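Long-range contacts in beta-xylosidase (Uncultured organism, PDB 4MLG), which probably hydrolyses terminal xylose units from short xylo-oligosaccharides, as a family 43 glycoside hydrolase built on a calcium-holding beta-propeller: residues A[28-33]-A[46-51]; A[81-86]-A[97-102]; A[106-111]-A[133-138]. All coordinates share one frame; numbering follows the deposited sequence.

Contact 1: A[28-33]-A[46-51]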
loop_
_atom_site.group_PDB
_atom_site.type_symbol
_atom_site.label_atom_id
_atom_site.label_comp_id
_atom_site.label_asym_id
_atom_site.label_seq_id
_atom_site.Cartn_x
_atom_site.Cartn_y
_atom_site.Cartn_z
ATOM N N TYR A 28 23.591 11.565 6.328
ATOM C CA TYR A 28 22.886 10.485 5.650
ATOM C C TYR A 28 22.162 11.005 4.414
ATOM O O TYR A 28 20.957 11.258 4.454
ATOM C CB TYR A 28 21.899 9.810 6.606
ATOM C CG TYR A 28 22.550 9.264 7.856
ATOM C CD1 TYR A 28 23.112 7.995 7.870
ATOM C CD2 TYR A 28 22.607 10.020 9.022
ATOM C CE1 TYR A 28 23.709 7.491 9.008
ATOM C CE2 TYR A 28 23.203 9.523 10.166
ATOM C CZ TYR A 28 23.753 8.256 10.152
ATOM O OH TYR A 28 24.349 7.753 11.285
ATOM N N PRO A 29 22.902 11.173 3.308
ATOM C CA PRO A 29 22.351 11.738 2.076
ATOM C C PRO A 29 21.849 10.665 1.114
ATOM O O PRO A 29 22.199 9.495 1.257
ATOM C CB PRO A 29 23.565 12.432 1.465
ATOM C CG PRO A 29 24.706 11.539 1.847
ATOM C CD PRO A 29 24.356 10.947 3.199
ATOM N N SER A 30 21.033 11.071 0.146
ATOM C CA SER A 30 20.654 10.194 -0.952
ATOM C C SER A 30 21.830 10.101 -1.919
ATOM O O SER A 30 22.745 10.920 -1.861
ATOM C CB SER A 30 19.422 10.738 -1.674
ATOM O OG SER A 30 18.353 10.952 -0.772
ATOM N N HIS A 31 21.810 9.110 -2.806
ATOM C CA HIS A 31 22.900 8.937 -3.765
ATOM C C HIS A 31 22.423 9.101 -5.206
ATOM O O HIS A 31 21.903 8.162 -5.806
ATOM C CB HIS A 31 23.569 7.571 -3.583
ATOM C CG HIS A 31 24.782 7.368 -4.440
ATOM N ND1 HIS A 31 25.460 6.169 -4.497
ATOM C CD2 HIS A 31 25.440 8.211 -5.271
ATOM C CE1 HIS A 31 26.480 6.282 -5.328
ATOM N NE2 HIS A 31 26.492 7.510 -5.811
ATOM N N ASP A 32 22.619 10.293 -5.760
ATOM C CA ASP A 32 22.267 10.557 -7.150
ATOM C C ASP A 32 23.246 9.897 -8.117
ATOM O O ASP A 32 24.462 9.979 -7.941
ATOM C CB ASP A 32 22.218 12.062 -7.418
ATOM C CG ASP A 32 20.934 12.701 -6.928
ATOM O OD1 ASP A 32 19.892 12.014 -6.921
ATOM O OD2 ASP A 32 20.965 13.893 -6.558
ATOM N N TRP A 33 22.703 9.245 -9.139
ATOM C CA TRP A 33 23.511 8.655 -10.194
ATOM C C TRP A 33 22.789 8.829 -11.520
ATOM O O TRP A 33 21.572 9.000 -11.552
ATOM C CB TRP A 33 23.766 7.173 -9.916
ATOM C CG TRP A 33 22.557 6.308 -10.097
ATOM C CD1 TRP A 33 21.421 6.317 -9.342
ATOM C CD2 TRP A 33 22.369 5.292 -11.092
ATOM N NE1 TRP A 33 20.534 5.377 -9.808
ATOM C CE2 TRP A 33 21.092 4.733 -10.882
ATOM C CE3 TRP A 33 23.154 4.804 -12.142
ATOM C CZ2 TRP A 33 20.583 3.710 -11.683
ATOM C CZ3 TRP A 33 22.646 3.788 -12.937
ATOM C CH2 TRP A 33 21.373 3.252 -12.701
ATOM N N PHE A 46 14.756 10.533 -10.835
ATOM C CA PHE A 46 15.265 10.376 -9.480
ATOM C C PHE A 46 15.267 8.896 -9.122
ATOM O O PHE A 46 14.449 8.436 -8.326
ATOM C CB PHE A 46 14.413 11.162 -8.483
ATOM C CG PHE A 46 14.537 12.652 -8.623
ATOM C CD1 PHE A 46 15.705 13.300 -8.258
ATOM C CD2 PHE A 46 13.482 13.406 -9.109
ATOM C CE1 PHE A 46 15.821 14.671 -8.382
ATOM C CE2 PHE A 46 13.592 14.780 -9.234
ATOM C CZ PHE A 46 14.764 15.412 -8.871
ATOM N N ASN A 47 16.191 8.155 -9.722
ATOM C CA ASN A 47 16.229 6.708 -9.574
ATOM C C ASN A 47 17.381 6.250 -8.688
ATOM O O ASN A 47 18.166 5.387 -9.079
ATOM C CB ASN A 47 16.335 6.044 -10.950
ATOM C CG ASN A 47 15.941 4.581 -10.927
ATOM O OD1 ASN A 47 15.102 4.164 -10.127
ATOM N ND2 ASN A 47 16.546 3.791 -11.806
ATOM N N MET A 48 17.485 6.834 -7.499
ATOM C CA MET A 48 18.517 6.429 -6.550
ATOM C C MET A 48 18.260 5.002 -6.078
ATOM O O MET A 48 17.118 4.541 -6.071
ATOM C CB MET A 48 18.570 7.389 -5.360
ATOM C CG MET A 48 18.829 8.834 -5.750
ATOM S SD MET A 48 17.355 9.674 -6.352
ATOM C CE MET A 48 16.678 10.289 -4.816
ATOM N N LYS A 49 19.317 4.299 -5.688
ATOM C CA LYS A 49 19.182 2.887 -5.347
ATOM C C LYS A 49 20.000 2.444 -4.133
ATOM O O LYS A 49 19.987 1.267 -3.777
ATOM C CB LYS A 49 19.526 2.015 -6.557
ATOM C CG LYS A 49 20.877 2.322 -7.180
ATOM C CD LYS A 49 21.124 1.465 -8.409
ATOM C CE LYS A 49 22.445 1.817 -9.073
ATOM N NZ LYS A 49 22.720 0.960 -10.260
ATOM N N ASP A 50 20.703 3.377 -3.497
ATOM C CA ASP A 50 21.510 3.029 -2.330
ATOM C C ASP A 50 21.783 4.205 -1.388
ATOM O O ASP A 50 21.442 5.350 -1.687
ATOM C CB ASP A 50 22.828 2.378 -2.761
ATOM C CG ASP A 50 23.702 3.313 -3.570
ATOM O OD1 ASP A 50 23.161 4.276 -4.153
ATOM O OD2 ASP A 50 24.928 3.083 -3.626
ATOM N N TYR A 51 22.400 3.901 -0.247
ATOM C CA TYR A 51 22.745 4.910 0.750
ATOM C C TYR A 51 24.214 4.824 1.146
ATOM O O TYR A 51 24.725 3.741 1.433
ATOM C CB TYR A 51 21.889 4.741 2.009
ATOM C CG TYR A 51 20.449 5.168 1.862
ATOM C CD1 TYR A 51 20.101 6.255 1.072
ATOM C CD2 TYR A 51 19.434 4.483 2.516
ATOM C CE1 TYR A 51 18.782 6.647 0.937
ATOM C CE2 TYR A 51 18.115 4.865 2.388
ATOM C CZ TYR A 51 17.793 5.947 1.598
ATOM O OH TYR A 51 16.477 6.326 1.471
HETATM O O HOH W 1 19.686 7.283 -2.279
#
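Asn47 meets Trp33 through its backbone: its O accepts a hydrogen bond from NE1 at the indole edge, close to the ring plane, though its very short modelled length is doubtful. Met48, bent at chi2 and chi3, lies alongside Asp32 and points the same way, with SD 3.5 Å from Asp32 OD1; the carboxylate has its main partner in Arg301, by a salt bridge. Lys49, extended beyond CG, crosses the indole at about a right angle. Its NZ lies 3.8 Å from the centroid of the six-membered ring of Trp33, 18° off the normal, a cation-pi contact to which CE adds a CH-pi contact over the same ring. Asp50 takes two weak hydrogen bonds from His31 ND1, at 3.0 Å to OD1 and 3.3 Å to OD2, with ring and carboxylate planes 30° apart, while Asp50 O and His31 N share a water. Tyr51 brings CD1 to 3.9 Å from Pro29 O, and its OH bonds to Trp84 O. Where strands 24-32 and 50-56 of one propeller sheet run into loop, side chains and a water do much of the joining; with Asp11 weakly bonded at NE2 as well, His31 would probably be stabilised as a cation.

Contact 2: A[81-86]-A[97-102]. With CA (calcium ion), chain M.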
loop_
_atom_site.group_PDB
_atom_site.type_symbol
_atom_site.label_atom_id
_atom_site.label_comp_id
_atom_site.label_asym_id
_atom_site.label_seq_id
_atom_site.Cartn_x
_atom_site.Cartn_y
_atom_site.Cartn_z
ATOM N N ARG A 81 11.280 0.286 -6.060
ATOM C CA ARG A 81 12.279 1.169 -6.656
ATOM C C ARG A 81 12.367 2.519 -5.947
ATOM O O ARG A 81 11.465 2.903 -5.200
ATOM C CB ARG A 81 11.990 1.382 -8.145
ATOM C CG ARG A 81 10.616 1.958 -8.440
ATOM C CD ARG A 81 10.317 1.906 -9.928
ATOM N NE ARG A 81 8.991 2.427 -10.246
ATOM C CZ ARG A 81 8.761 3.654 -10.696
ATOM N NH1 ARG A 81 9.770 4.493 -10.884
ATOM N NH2 ARG A 81 7.521 4.044 -10.964
ATOM N N GLN A 82 13.480 3.214 -6.181
ATOM C CA GLN A 82 13.683 4.597 -5.741
ATOM C C GLN A 82 13.830 4.788 -4.228
ATOM O O GLN A 82 12.841 4.954 -3.513
ATOM C CB GLN A 82 12.588 5.512 -6.305
ATOM C CG GLN A 82 12.587 5.599 -7.826
ATOM C CD GLN A 82 11.327 6.236 -8.378
ATOM O OE1 GLN A 82 10.223 5.742 -8.158
ATOM N NE2 GLN A 82 11.487 7.339 -9.100
ATOM N N LEU A 83 15.074 4.768 -3.756
ATOM C CA LEU A 83 15.394 5.119 -2.376
ATOM C C LEU A 83 15.587 6.623 -2.262
ATOM O O LEU A 83 16.627 7.148 -2.657
ATOM C CB LEU A 83 16.680 4.426 -1.925
ATOM C CG LEU A 83 16.582 3.022 -1.338
ATOM C CD1 LEU A 83 17.960 2.537 -0.914
ATOM C CD2 LEU A 83 15.620 3.007 -0.163
ATOM N N TRP A 84 14.594 7.316 -1.718
ATOM C CA TRP A 84 14.664 8.770 -1.624
ATOM C C TRP A 84 15.210 9.246 -0.274
ATOM O O TRP A 84 15.904 8.499 0.415
ATOM C CB TRP A 84 13.308 9.402 -1.965
ATOM C CG TRP A 84 12.985 9.335 -3.441
ATOM C CD1 TRP A 84 13.698 8.681 -4.407
ATOM C CD2 TRP A 84 11.879 9.955 -4.115
ATOM N NE1 TRP A 84 13.105 8.852 -5.635
ATOM C CE2 TRP A 84 11.987 9.629 -5.483
ATOM C CE3 TRP A 84 10.808 10.749 -3.696
ATOM C CZ2 TRP A 84 11.065 10.071 -6.433
ATOM C CZ3 TRP A 84 9.894 11.186 -4.640
ATOM C CH2 TRP A 84 10.028 10.846 -5.992
ATOM N N ASP A 85 14.906 10.490 0.091
ATOM C CA ASP A 85 15.475 11.116 1.287
ATOM C C ASP A 85 15.168 10.366 2.583
ATOM O O ASP A 85 14.011 10.237 2.970
ATOM C CB ASP A 85 14.987 12.561 1.409
ATOM C CG ASP A 85 15.428 13.220 2.702
ATOM O OD1 ASP A 85 16.598 13.039 3.100
ATOM O OD2 ASP A 85 14.601 13.920 3.320
ATOM N N SER A 86 16.215 9.896 3.256
ATOM C CA SER A 86 16.066 9.152 4.505
ATOM C C SER A 86 16.492 9.974 5.722
ATOM O O SER A 86 16.990 11.092 5.586
ATOM C CB SER A 86 16.886 7.864 4.448
ATOM O OG SER A 86 18.260 8.149 4.241
ATOM N N MET A 97 17.265 3.716 10.854
ATOM C CA MET A 97 17.202 4.453 9.596
ATOM C C MET A 97 15.817 4.344 8.971
ATOM O O MET A 97 15.310 3.243 8.756
ATOM C CB MET A 97 18.256 3.945 8.612
ATOM C CG MET A 97 18.131 4.549 7.223
ATOM S SD MET A 97 19.384 3.947 6.077
ATOM C CE MET A 97 20.880 4.552 6.854
ATOM N N TYR A 98 15.207 5.487 8.683
ATOM C CA TYR A 98 13.887 5.510 8.068
ATOM C C TYR A 98 13.976 5.959 6.615
ATOM O O TYR A 98 14.256 7.123 6.328
ATOM C CB TYR A 98 12.941 6.416 8.859
ATOM C CG TYR A 98 12.635 5.900 10.247
ATOM C CD1 TYR A 98 11.480 5.174 10.499
ATOM C CD2 TYR A 98 13.507 6.130 11.304
ATOM C CE1 TYR A 98 11.196 4.701 11.764
ATOM C CE2 TYR A 98 13.231 5.659 12.573
ATOM C CZ TYR A 98 12.075 4.945 12.797
ATOM O OH TYR A 98 11.796 4.473 14.056
ATOM N N PHE A 99 13.737 5.023 5.704
ATOM C CA PHE A 99 13.872 5.288 4.279
ATOM C C PHE A 99 12.536 5.198 3.550
ATOM O O PHE A 99 11.720 4.325 3.841
ATOM C CB PHE A 99 14.875 4.317 3.648
ATOM C CG PHE A 99 14.507 2.868 3.816
ATOM C CD1 PHE A 99 13.742 2.216 2.862
ATOM C CD2 PHE A 99 14.935 2.155 4.925
ATOM C CE1 PHE A 99 13.401 0.885 3.016
ATOM C CE2 PHE A 99 14.600 0.823 5.082
ATOM C CZ PHE A 99 13.833 0.188 4.126
ATOM N N PRO A 100 12.309 6.115 2.600
ATOM C CA PRO A 100 11.145 6.058 1.717
ATOM C C PRO A 100 11.453 5.196 0.498
ATOM O O PRO A 100 12.579 5.214 -0.001
ATOM C CB PRO A 100 10.961 7.516 1.307
ATOM C CG PRO A 100 12.335 8.073 1.317
ATOM C CD PRO A 100 13.102 7.337 2.389
ATOM N N LEU A 101 10.464 4.443 0.033
ATOM C CA LEU A 101 10.665 3.529 -1.084
ATOM C C LEU A 101 9.321 3.061 -1.617
ATOM O O LEU A 101 8.463 2.618 -0.853
ATOM C CB LEU A 101 11.493 2.320 -0.639
ATOM C CG LEU A 101 11.885 1.281 -1.691
ATOM C CD1 LEU A 101 13.007 1.799 -2.575
ATOM C CD2 LEU A 101 12.290 -0.017 -1.019
ATOM N N LYS A 102 9.132 3.172 -2.927
ATOM C CA LYS A 102 7.932 2.641 -3.550
ATOM C C LYS A 102 7.943 1.130 -3.387
ATOM O O LYS A 102 8.966 0.486 -3.616
ATOM C CB LYS A 102 7.875 3.009 -5.034
ATOM C CG LYS A 102 7.667 4.490 -5.317
ATOM C CD LYS A 102 7.485 4.724 -6.809
ATOM C CE LYS A 102 7.194 6.180 -7.132
ATOM N NZ LYS A 102 7.040 6.376 -8.601
HETATM CA CA CA M . 15.343 15.373 5.013
HETATM O O HOH W 2 9.317 8.125 -10.024
#
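Arg81 and Lys102 form an antiparallel hydrogen-bonded pair where strand 81-83 runs at 165° to strand 97-102, the two axes 5.3 Å apart at their closest. Lys102 N donates to Arg81 O at 3.3 Å, whereas the return bond from Arg81 N and the bond from Trp84 N to Pro100 O are weak. Lys102, extended beyond CG, lies alongside Gln82, its CD 3.2 Å from Gln82 OE1 and also over one face of the Arg81 guanidinium, toward the rim. A water accepts from both Lys102 NZ and Gln82 NE2. Lys102 NZ stands 3.4 Å from Arg81 NH2, a like-charge approach probably eased by the salt bridges of Arg81 to Asp106 and Asp44. An alanine in place of Lys102 would probably leave a gap beside the guanidinium and cost Gln82 its water-mediated partner. These strands are the hairpin 81-91/94-102, which opens a four-stranded antiparallel sheet, one blade of the propeller. Within it, apolar side chains meet: Leu83 CD2 packs 3.6 Å from Phe99 CD1 and 3.8 Å from Leu101 CD1, crossing both side chains at a slant. Pro100 CG rests 3.7 Å from Trp84 CB. Next along, Asp85 leaves the backbone away from strand 97-102, CG anti to its N (chi1 174°), and its OD2 binds the calcium ion at 2.4 Å, with His274 as a second protein ligand.

Contact 3: A[106-111]-A[133-138]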
loop_
_atom_site.group_PDB
_atom_site.type_symbol
_atom_site.label_atom_id
_atom_site.label_comp_id
_atom_site.label_asym_id
_atom_site.label_seq_id
_atom_site.Cartn_x
_atom_site.Cartn_y
_atom_site.Cartn_z
ATOM N N ASP A 106 4.370 0.255 -6.708
ATOM C CA ASP A 106 4.756 1.644 -6.966
ATOM C C ASP A 106 4.079 2.649 -6.032
ATOM O O ASP A 106 3.825 3.790 -6.413
ATOM C CB ASP A 106 4.522 2.032 -8.432
ATOM C CG ASP A 106 5.753 1.820 -9.298
ATOM O OD1 ASP A 106 6.862 1.683 -8.739
ATOM O OD2 ASP A 106 5.613 1.805 -10.540
ATOM N N ILE A 107 3.787 2.216 -4.809
ATOM C CA ILE A 107 3.237 3.108 -3.796
ATOM C C ILE A 107 4.308 3.417 -2.758
ATOM O O ILE A 107 4.905 2.501 -2.187
ATOM C CB ILE A 107 2.012 2.487 -3.101
ATOM C CG1 ILE A 107 0.951 2.103 -4.132
ATOM C CG2 ILE A 107 1.434 3.449 -2.076
ATOM C CD1 ILE A 107 -0.295 1.482 -3.532
ATOM N N PHE A 108 4.558 4.701 -2.517
ATOM C CA PHE A 108 5.606 5.095 -1.580
ATOM C C PHE A 108 5.291 4.669 -0.152
ATOM O O PHE A 108 4.255 5.029 0.406
ATOM C CB PHE A 108 5.885 6.601 -1.648
ATOM C CG PHE A 108 7.148 6.947 -2.388
ATOM C CD1 PHE A 108 8.385 6.559 -1.894
ATOM C CD2 PHE A 108 7.101 7.659 -3.577
ATOM C CE1 PHE A 108 9.550 6.870 -2.573
ATOM C CE2 PHE A 108 8.264 7.974 -4.260
ATOM C CZ PHE A 108 9.488 7.578 -3.757
ATOM N N ARG A 109 6.194 3.881 0.421
ATOM C CA ARG A 109 6.083 3.447 1.805
ATOM C C ARG A 109 7.358 3.843 2.531
ATOM O O ARG A 109 8.311 4.316 1.909
ATOM C CB ARG A 109 5.889 1.931 1.884
ATOM C CG ARG A 109 4.669 1.401 1.145
ATOM C CD ARG A 109 3.375 1.919 1.751
ATOM N NE ARG A 109 2.209 1.192 1.256
ATOM C CZ ARG A 109 0.960 1.430 1.642
ATOM N NH1 ARG A 109 0.707 2.383 2.529
ATOM N NH2 ARG A 109 -0.040 0.717 1.140
ATOM N N ILE A 110 7.374 3.652 3.846
ATOM C CA ILE A 110 8.553 3.968 4.641
ATOM C C ILE A 110 9.019 2.744 5.420
ATOM O O ILE A 110 8.253 2.155 6.182
ATOM C CB ILE A 110 8.284 5.134 5.609
ATOM C CG1 ILE A 110 7.960 6.407 4.825
ATOM C CG2 ILE A 110 9.482 5.363 6.522
ATOM C CD1 ILE A 110 7.645 7.607 5.695
ATOM N N GLY A 111 10.276 2.362 5.221
ATOM C CA GLY A 111 10.822 1.183 5.866
ATOM C C GLY A 111 11.833 1.517 6.944
ATOM O O GLY A 111 12.294 2.657 7.043
ATOM N N TYR A 133 3.005 6.076 4.410
ATOM C CA TYR A 133 2.791 6.519 3.039
ATOM C C TYR A 133 3.620 7.762 2.741
ATOM O O TYR A 133 4.237 8.332 3.642
ATOM C CB TYR A 133 1.304 6.776 2.775
ATOM C CG TYR A 133 0.690 7.890 3.596
ATOM C CD1 TYR A 133 0.564 9.171 3.075
ATOM C CD2 TYR A 133 0.218 7.660 4.883
ATOM C CE1 TYR A 133 -0.003 10.192 3.810
ATOM C CE2 TYR A 133 -0.352 8.677 5.629
ATOM C CZ TYR A 133 -0.459 9.942 5.086
ATOM O OH TYR A 133 -1.024 10.962 5.817
ATOM N N SER A 134 3.634 8.169 1.474
ATOM C CA SER A 134 4.439 9.304 1.021
ATOM C C SER A 134 5.925 9.116 1.335
ATOM O O SER A 134 6.396 7.987 1.474
ATOM C CB SER A 134 3.918 10.621 1.600
ATOM O OG SER A 134 4.557 11.727 0.991
ATOM N N MET A 135 6.661 10.217 1.450
ATOM C CA MET A 135 8.112 10.141 1.599
ATOM C C MET A 135 8.723 11.287 2.409
ATOM O O MET A 135 8.022 11.991 3.139
ATOM C CB MET A 135 8.768 10.066 0.220
ATOM C CG MET A 135 8.031 10.854 -0.847
ATOM S SD MET A 135 7.999 12.633 -0.543
ATOM C CE MET A 135 9.369 13.172 -1.560
ATOM N N ASP A 136 10.035 11.460 2.258
ATOM C CA ASP A 136 10.808 12.466 2.994
ATOM C C ASP A 136 10.552 12.481 4.503
ATOM O O ASP A 136 10.087 13.483 5.043
ATOM C CB ASP A 136 10.577 13.863 2.410
ATOM C CG ASP A 136 11.329 14.086 1.112
ATOM O OD1 ASP A 136 11.854 13.100 0.552
ATOM O OD2 ASP A 136 11.389 15.244 0.646
ATOM N N PRO A 137 10.864 11.370 5.192
ATOM C CA PRO A 137 10.635 11.332 6.637
ATOM C C PRO A 137 11.712 12.084 7.406
ATOM O O PRO A 137 12.866 12.137 6.976
ATOM C CB PRO A 137 10.725 9.840 6.956
ATOM C CG PRO A 137 11.673 9.314 5.946
ATOM C CD PRO A 137 11.402 10.094 4.690
ATOM N N CYS A 138 11.318 12.667 8.533
ATOM C CA CYS A 138 12.247 13.320 9.447
ATOM C C CYS A 138 11.958 12.835 10.862
ATOM O O CYS A 138 10.830 12.944 11.338
ATOM C CB CYS A 138 12.089 14.839 9.371
ATOM S SG CYS A 138 12.863 15.742 10.733
HETATM O O HOH W 3 2.271 6.457 -0.843
#
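Met135 lies over the ring of Phe108, its CG 4.2 Å from the ring centroid and 8° off the normal, so that this CH-pi contact falls squarely on the middle of one face. Met135 CB adds a contact to Phe108 CD1 at 4.1 Å. Beyond CG the methionine chain bends, and its end leads away from strand 108-111. Further along that strand, Ile110 reaches out with CD1, which chi2 places anti to CA (179°), and meets Pro137 CB at 4.0 Å; the two side chains slide past each other in opposite directions. Ile110 CG1 lies at the same distance from Ser134 O. The backbone of Phe108 is met as well. Its O receives a CA-H...O contact from Tyr133 CA at 3.4 Å (150° at the hydrogen) and a hydrogen bond from a water, 2.7 Å away, which in turn accepts from Ser134 N. The water bridges strand 108-111 to residues 133-137, which follow a loop path.

Further partners surround these groups. Gln158 OE1 accepts from Phe108 N, Ser134 OG bonds to Gly157 O, and the Phe108 ring also meets that of Trp84. Arg109 is tied to Ser132 O and, across the dimer interface, makes a salt bridge to Asp103 of the second subunit. Met135 also touches Trp84, Pro100 and Glu223, and a sulfate ion, probably from the crystallisation liquor, lies about 3 Å from its side chain. The loop carries the chain from the blade with strand 108-115 toward strand 138-141 of the next sheet, a blade-to-blade passage consistent with the family 43 beta-propeller, whose substrate pocket lies on the propeller axis.

Overall arrangement
From the N terminus the three contacts follow in series, none nesting within or crossing another. Contact 1 closes the strandless loop between strands 24-32 and 50-56, contact 2 the hairpin 81-91/94-102, and contact 3 the excursion from strand 108-115 through strand 123-124 to the loop before strand 138-141. Contacts 1 and 2 join two separate sheets where Phe46 O is probably hydrogen-bonded to Trp84 NE1. Contacts 2 and 3 share a sheet, strand 94-102 lying beside 108-115, with a probable backbone hydrogen bond between Phe99 O and Gly111 N and close packing of Asp85 on Asp136 and Pro137. Contacts 1 and 3 stay about 7 Å apart at their nearest atoms, with contact 2 touching both.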